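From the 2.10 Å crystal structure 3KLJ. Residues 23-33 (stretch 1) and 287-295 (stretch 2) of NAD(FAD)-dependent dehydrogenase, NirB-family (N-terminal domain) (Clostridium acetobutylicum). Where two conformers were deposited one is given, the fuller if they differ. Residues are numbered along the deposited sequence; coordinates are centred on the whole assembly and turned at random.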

ATOM      1  N   SER A  23      -2.336  14.312  -6.575  1.00 18.20           N
ATOM      2  CA  SER A  23      -1.785  14.239  -7.926  0.50 18.09           C
ATOM      3  C   SER A  23      -2.809  14.651  -8.989  1.00 18.13           C
ATOM      4  O   SER A  23      -2.462  15.312  -9.966  1.00 17.96           O
ATOM      5  N   ALA A  24      -4.075  14.273  -8.796  1.00 17.99           N
ATOM      6  CA  ALA A  24      -5.136  14.703  -9.730  1.00 17.97           C
ATOM      7  C   ALA A  24      -5.334  16.222  -9.706  1.00 17.75           C
ATOM      8  O   ALA A  24      -5.430  16.856 -10.760  1.00 17.80           O
ATOM      9  N   ALA A  25      -5.400  16.797  -8.506  1.00 17.62           N
ATOM     10  CA  ALA A  25      -5.530  18.254  -8.348  1.00 17.76           C
ATOM     11  C   ALA A  25      -4.387  18.968  -9.058  1.00 18.00           C
ATOM     12  O   ALA A  25      -4.626  19.832  -9.913  1.00 17.94           O
ATOM     13  N   LYS A  26      -3.157  18.571  -8.725  1.00 18.10           N
ATOM     14  CA  LYS A  26      -1.952  19.109  -9.356  1.00 19.10           C
ATOM     15  C   LYS A  26      -1.994  19.009 -10.888  1.00 19.19           C
ATOM     16  O   LYS A  26      -1.628  19.952 -11.583  1.00 19.43           O
ATOM     17  N   ALA A  27      -2.439  17.866 -11.400  1.00 19.84           N
ATOM     18  CA  ALA A  27      -2.570  17.653 -12.841  1.00 20.50           C
ATOM     19  C   ALA A  27      -3.640  18.556 -13.471  1.00 21.05           C
ATOM     20  O   ALA A  27      -3.450  19.070 -14.568  1.00 20.66           O
ATOM     21  N   ALA A  28      -4.752  18.747 -12.763  1.00 22.10           N
ATOM     22  CA  ALA A  28      -5.857  19.600 -13.221  1.00 22.91           C
ATOM     23  C   ALA A  28      -5.506  21.094 -13.250  1.00 23.78           C
ATOM     24  O   ALA A  28      -6.168  21.875 -13.942  1.00 23.89           O
ATOM     25  N   LEU A  29      -4.478  21.482 -12.489  1.00 24.72           N
ATOM     26  CA  LEU A  29      -4.038  22.887 -12.381  1.00 25.52           C
ATOM     27  C   LEU A  29      -3.677  23.534 -13.710  1.00 26.18           C
ATOM     28  O   LEU A  29      -3.046  22.912 -14.569  1.00 26.68           O
ATOM     29  N   GLY A  30      -4.078  24.790 -13.865  1.00 26.91           N
ATOM     30  CA  GLY A  30      -3.844  25.543 -15.097  1.00 27.77           C
ATOM     31  C   GLY A  30      -4.805  25.153 -16.204  1.00 28.22           C
ATOM     32  O   GLY A  30      -5.263  26.010 -16.962  1.00 28.59           O
ATOM     33  N   LYS A  31      -5.115  23.862 -16.290  1.00 28.55           N
ATOM     34  CA  LYS A  31      -5.998  23.346 -17.327  1.00 29.08           C
ATOM     35  C   LYS A  31      -7.474  23.573 -16.963  1.00 28.96           C
ATOM     36  O   LYS A  31      -8.252  24.046 -17.795  1.00 29.25           O
ATOM     37  N   CYS A  32      -7.848  23.210 -15.735  1.00 28.69           N
ATOM     38  CA  CYS A  32      -9.177  23.535 -15.211  0.50 28.72           C
ATOM     39  C   CYS A  32      -9.059  24.545 -14.087  1.00 28.23           C
ATOM     40  O   CYS A  32      -8.043  24.609 -13.390  1.00 28.42           O
ATOM     41  N   ASP A  33     -10.091  25.367 -13.924  1.00 28.17           N
ATOM     42  CA  ASP A  33      -9.997  26.514 -13.003  1.00 27.84           C
ATOM     43  C   ASP A  33     -10.914  26.464 -11.770  1.00 27.17           C
ATOM     44  O   ASP A  33     -11.058  27.468 -11.062  1.00 27.78           O
ATOM     45  N   ALA A 287      -5.876  10.691 -14.237  1.00 15.85           N
ATOM     46  CA  ALA A 287      -7.262  11.045 -13.948  1.00 16.06           C
ATOM     47  C   ALA A 287      -7.527  12.554 -14.025  1.00 16.50           C
ATOM     48  O   ALA A 287      -8.523  12.972 -14.615  1.00 16.02           O
ATOM     49  N   GLY A 288      -6.657  13.358 -13.400  1.00 16.77           N
ATOM     50  CA  GLY A 288      -6.796  14.813 -13.425  1.00 17.13           C
ATOM     51  C   GLY A 288      -6.723  15.371 -14.840  1.00 17.89           C
ATOM     52  O   GLY A 288      -7.535  16.224 -15.230  1.00 17.29           O
ATOM     53  N   LEU A 289      -5.742  14.877 -15.595  1.00 18.24           N
ATOM     54  CA  LEU A 289      -5.514  15.236 -17.001  1.00 19.01           C
ATOM     55  C   LEU A 289      -6.723  14.927 -17.886  1.00 19.40           C
ATOM     56  O   LEU A 289      -7.136  15.760 -18.700  1.00 19.20           O
ATOM     57  N   ASN A 290      -7.280  13.725 -17.728  1.00 20.07           N
ATOM     58  CA  ASN A 290      -8.443  13.294 -18.511  1.00 20.82           C
ATOM     59  C   ASN A 290      -9.706  14.072 -18.133  1.00 21.08           C
ATOM     60  O   ASN A 290     -10.479  14.476 -19.008  1.00 20.93           O
ATOM     61  N   ALA A 291      -9.894  14.289 -16.829  1.00 21.25           N
ATOM     62  CA  ALA A 291     -11.011  15.086 -16.309  1.00 21.63           C
ATOM     63  C   ALA A 291     -11.002  16.509 -16.877  1.00 22.54           C
ATOM     64  O   ALA A 291     -12.052  17.155 -16.969  1.00 22.46           O
ATOM     65  N   CYS A 292      -9.819  16.973 -17.270  1.00 22.89           N
ATOM     66  CA  CYS A 292      -9.681  18.276 -17.911  0.50 24.01           C
ATOM     67  C   CYS A 292      -9.600  18.167 -19.440  1.00 23.99           C
ATOM     68  O   CYS A 292      -9.225  19.118 -20.125  1.00 24.39           O
ATOM     69  N   GLY A 293      -9.972  17.007 -19.972  1.00 24.60           N
ATOM     70  CA  GLY A 293     -10.088  16.819 -21.422  1.00 25.38           C
ATOM     71  C   GLY A 293      -8.812  16.508 -22.184  1.00 25.97           C
ATOM     72  O   GLY A 293      -8.731  16.760 -23.386  1.00 26.11           O
ATOM     73  N   GLU A 294      -7.818  15.957 -21.495  1.00 26.28           N
ATOM     74  CA  GLU A 294      -6.585  15.506 -22.130  1.00 26.88           C
ATOM     75  C   GLU A 294      -6.490  13.981 -22.014  1.00 26.76           C
ATOM     76  O   GLU A 294      -6.313  13.443 -20.906  1.00 27.60           O
ATOM     77  N   ASP A 295      -6.603  13.284 -23.148  1.00 26.10           N
ATOM     78  CA  ASP A 295      -6.778  11.817 -23.142  1.00 25.55           C
ATOM     79  C   ASP A 295      -5.507  10.970 -22.907  1.00 24.97           C
ATOM     80  O   ASP A 295      -5.226  10.015 -23.653  1.00 24.80           O
TER

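The one polar link between the side chains of the two stretches is a salt bridge at the outer end of the contact. Lys31 NZ lies 2.5 Å from Glu294 OE1, a very short separation even for a charged pair, and with hydrogens placed it is also a hydrogen bond from the lysine to the carboxylate. Both residues direct CA-to-CB toward the opposing stretch, and both reach the meeting point in nearly extended form. Lys31 departs from a well only at chi1 (-32°), after which chi2, chi3 and chi4 are all t (-161°, 163° and -161°); Glu294 is t at chi1 and chi2, with chi3 at -70°. The same Lys31 NZ also lies 3.5 Å from Leu289 CD1, so the ammonium group touches a leucine methyl as well; Glu294 OE1 and Leu289 CD1 lie roughly at right angles about it.

Next inward is the sulfur of Cys292, whose chi1 of -157° (t) carries SG against the loop that follows the first helix. SG is 3.1 Å from Lys31 C, 3.1 Å from Lys31 CB and 3.1 Å from Cys32 N. That amide already donates to Ala28 O at 2.8 Å within its own stretch, and no hydrogen bond to the sulfur is assigned; the distances to the two lysine carbons are shorter than usual sulfur-carbon contacts. Cys32, with chi1 between wells at -116°, points toward the second stretch and places CB 3.5 Å from Cys292 SG. The two sulfurs, Cys32 SG and Cys292 SG, are 3.6 Å apart in the conformers given, too far for a disulfide; each cysteine was deposited in two conformers.

The CA-to-CB bond of Leu289 points sideways to the first stretch, but the end of its side chain comes nearer. With chi1 at -103° and chi2 at 15°, both off the wells, CD1 reaches 3.9 Å from Ala27 CB and 3.6 Å from Ala27 O. Ala27 points toward the second stretch, and its methyl also lies 4.2 Å from Gly288 CA.

The helices themselves pass closest at Gly288, where Ala24 CA and Gly288 CA are 4.1 Å apart and Ala24 O is 3.6 Å from Gly288 CA. An ideal CB built on the glycine would point toward the first helix and fall 2.3 Å from Ala24 O, a clash, and 3.0 Å from Ala27 CB. Its absence fits the 7.4 Å approach of the axes, which cross at -41°. Ala24 and Ala28 present their methyls sideways along this seam, while Ala25 and Leu29 turn away.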

ATOM      1  CB  SER A  23      -1.243  12.841  -8.215  0.50 18.18           C
ATOM      2  OG  SER A  23      -0.572  12.821  -9.463  0.50 18.46           O
ATOM      3  CB  ALA A  24      -6.439  13.995  -9.439  1.00 17.92           C
ATOM      4  CB  ALA A  25      -5.594  18.650  -6.875  1.00 17.02           C
ATOM      5  CB  LYS A  26      -0.705  18.413  -8.807  1.00 18.66           C
ATOM      6  CG  LYS A  26       0.614  18.892  -9.423  1.00 21.63           C
ATOM      7  CD  LYS A  26       1.810  18.121  -8.838  1.00 24.59           C
ATOM      8  CE  LYS A  26       3.092  18.441  -9.594  1.00 27.24           C
ATOM      9  NZ  LYS A  26       4.305  17.913  -8.884  1.00 29.34           N
ATOM     10  CB  ALA A  27      -2.855  16.188 -13.142  1.00 20.51           C
ATOM     11  CB  ALA A  28      -7.090  19.368 -12.352  1.00 22.53           C
ATOM     12  CB  LEU A  29      -2.838  23.011 -11.437  1.00 25.43           C
ATOM     13  CG  LEU A  29      -3.098  23.505 -10.019  1.00 25.60           C
ATOM     14  CD1 LEU A  29      -1.840  23.342  -9.174  1.00 25.31           C
ATOM     15  CD2 LEU A  29      -3.554  24.968 -10.044  1.00 25.80           C
ATOM     16  CB  LYS A  31      -5.704  21.867 -17.601  1.00 29.41           C
ATOM     17  CG  LYS A  31      -4.247  21.483 -17.418  1.00 30.76           C
ATOM     18  CD  LYS A  31      -3.885  20.188 -18.121  1.00 31.51           C
ATOM     19  CE  LYS A  31      -2.367  20.092 -18.246  1.00 32.61           C
ATOM     20  NZ  LYS A  31      -1.929  19.118 -19.279  1.00 33.14           N
ATOM     21  CB  CYS A  32      -9.942  22.292 -14.753  0.50 28.59           C
ATOM     22  SG  CYS A  32     -11.449  21.977 -15.712  0.50 30.34           S
ATOM     23  CB  ASP A  33     -10.180  27.839 -13.772  1.00 28.02           C
ATOM     24  CG  ASP A  33     -11.600  28.031 -14.301  1.00 28.81           C
ATOM     25  OD1 ASP A  33     -12.348  27.035 -14.423  1.00 30.04           O
ATOM     26  OD2 ASP A  33     -11.967  29.192 -14.599  1.00 28.74           O
ATOM     27  CB  ALA A 287      -7.689  10.485 -12.577  1.00 16.08           C
ATOM     28  CB  LEU A 289      -4.279  14.482 -17.528  1.00 18.88           C
ATOM     29  CG  LEU A 289      -2.894  15.137 -17.726  1.00 19.36           C
ATOM     30  CD1 LEU A 289      -2.674  16.517 -17.047  1.00 19.37           C
ATOM     31  CD2 LEU A 289      -1.768  14.158 -17.364  1.00 16.06           C
ATOM     32  CB  ASN A 290      -8.675  11.789 -18.349  1.00 21.31           C
ATOM     33  CG  ASN A 290      -7.856  10.955 -19.319  1.00 22.15           C
ATOM     34  OD1 ASN A 290      -8.261  10.732 -20.466  1.00 26.43           O
ATOM     35  ND2 ASN A 290      -6.725  10.467 -18.860  1.00 20.70           N
ATOM     36  CB  ALA A 291     -10.977  15.121 -14.804  1.00 21.34           C
ATOM     37  CB  CYS A 292      -8.481  19.031 -17.348  0.50 23.90           C
ATOM     38  SG  CYS A 292      -8.626  20.805 -17.579  0.50 26.91           S
ATOM     39  CB  GLU A 294      -5.389  16.180 -21.461  1.00 27.41           C
ATOM     40  CG  GLU A 294      -4.105  16.081 -22.244  1.00 29.04           C
ATOM     41  CD  GLU A 294      -2.905  16.449 -21.409  1.00 31.29           C
ATOM     42  OE1 GLU A 294      -2.758  17.644 -21.065  1.00 32.24           O
ATOM     43  OE2 GLU A 294      -2.104  15.539 -21.104  1.00 32.01           O
ATOM     44  CB  ASP A 295      -7.571  11.341 -24.377  1.00 25.59           C
ATOM     45  CG  ASP A 295      -6.774  11.421 -25.672  1.00 26.27           C
ATOM     46  OD1 ASP A 295      -7.117  10.675 -26.615  1.00 27.22           O
ATOM     47  OD2 ASP A 295      -5.811  12.215 -25.756  1.00 26.95           O
TER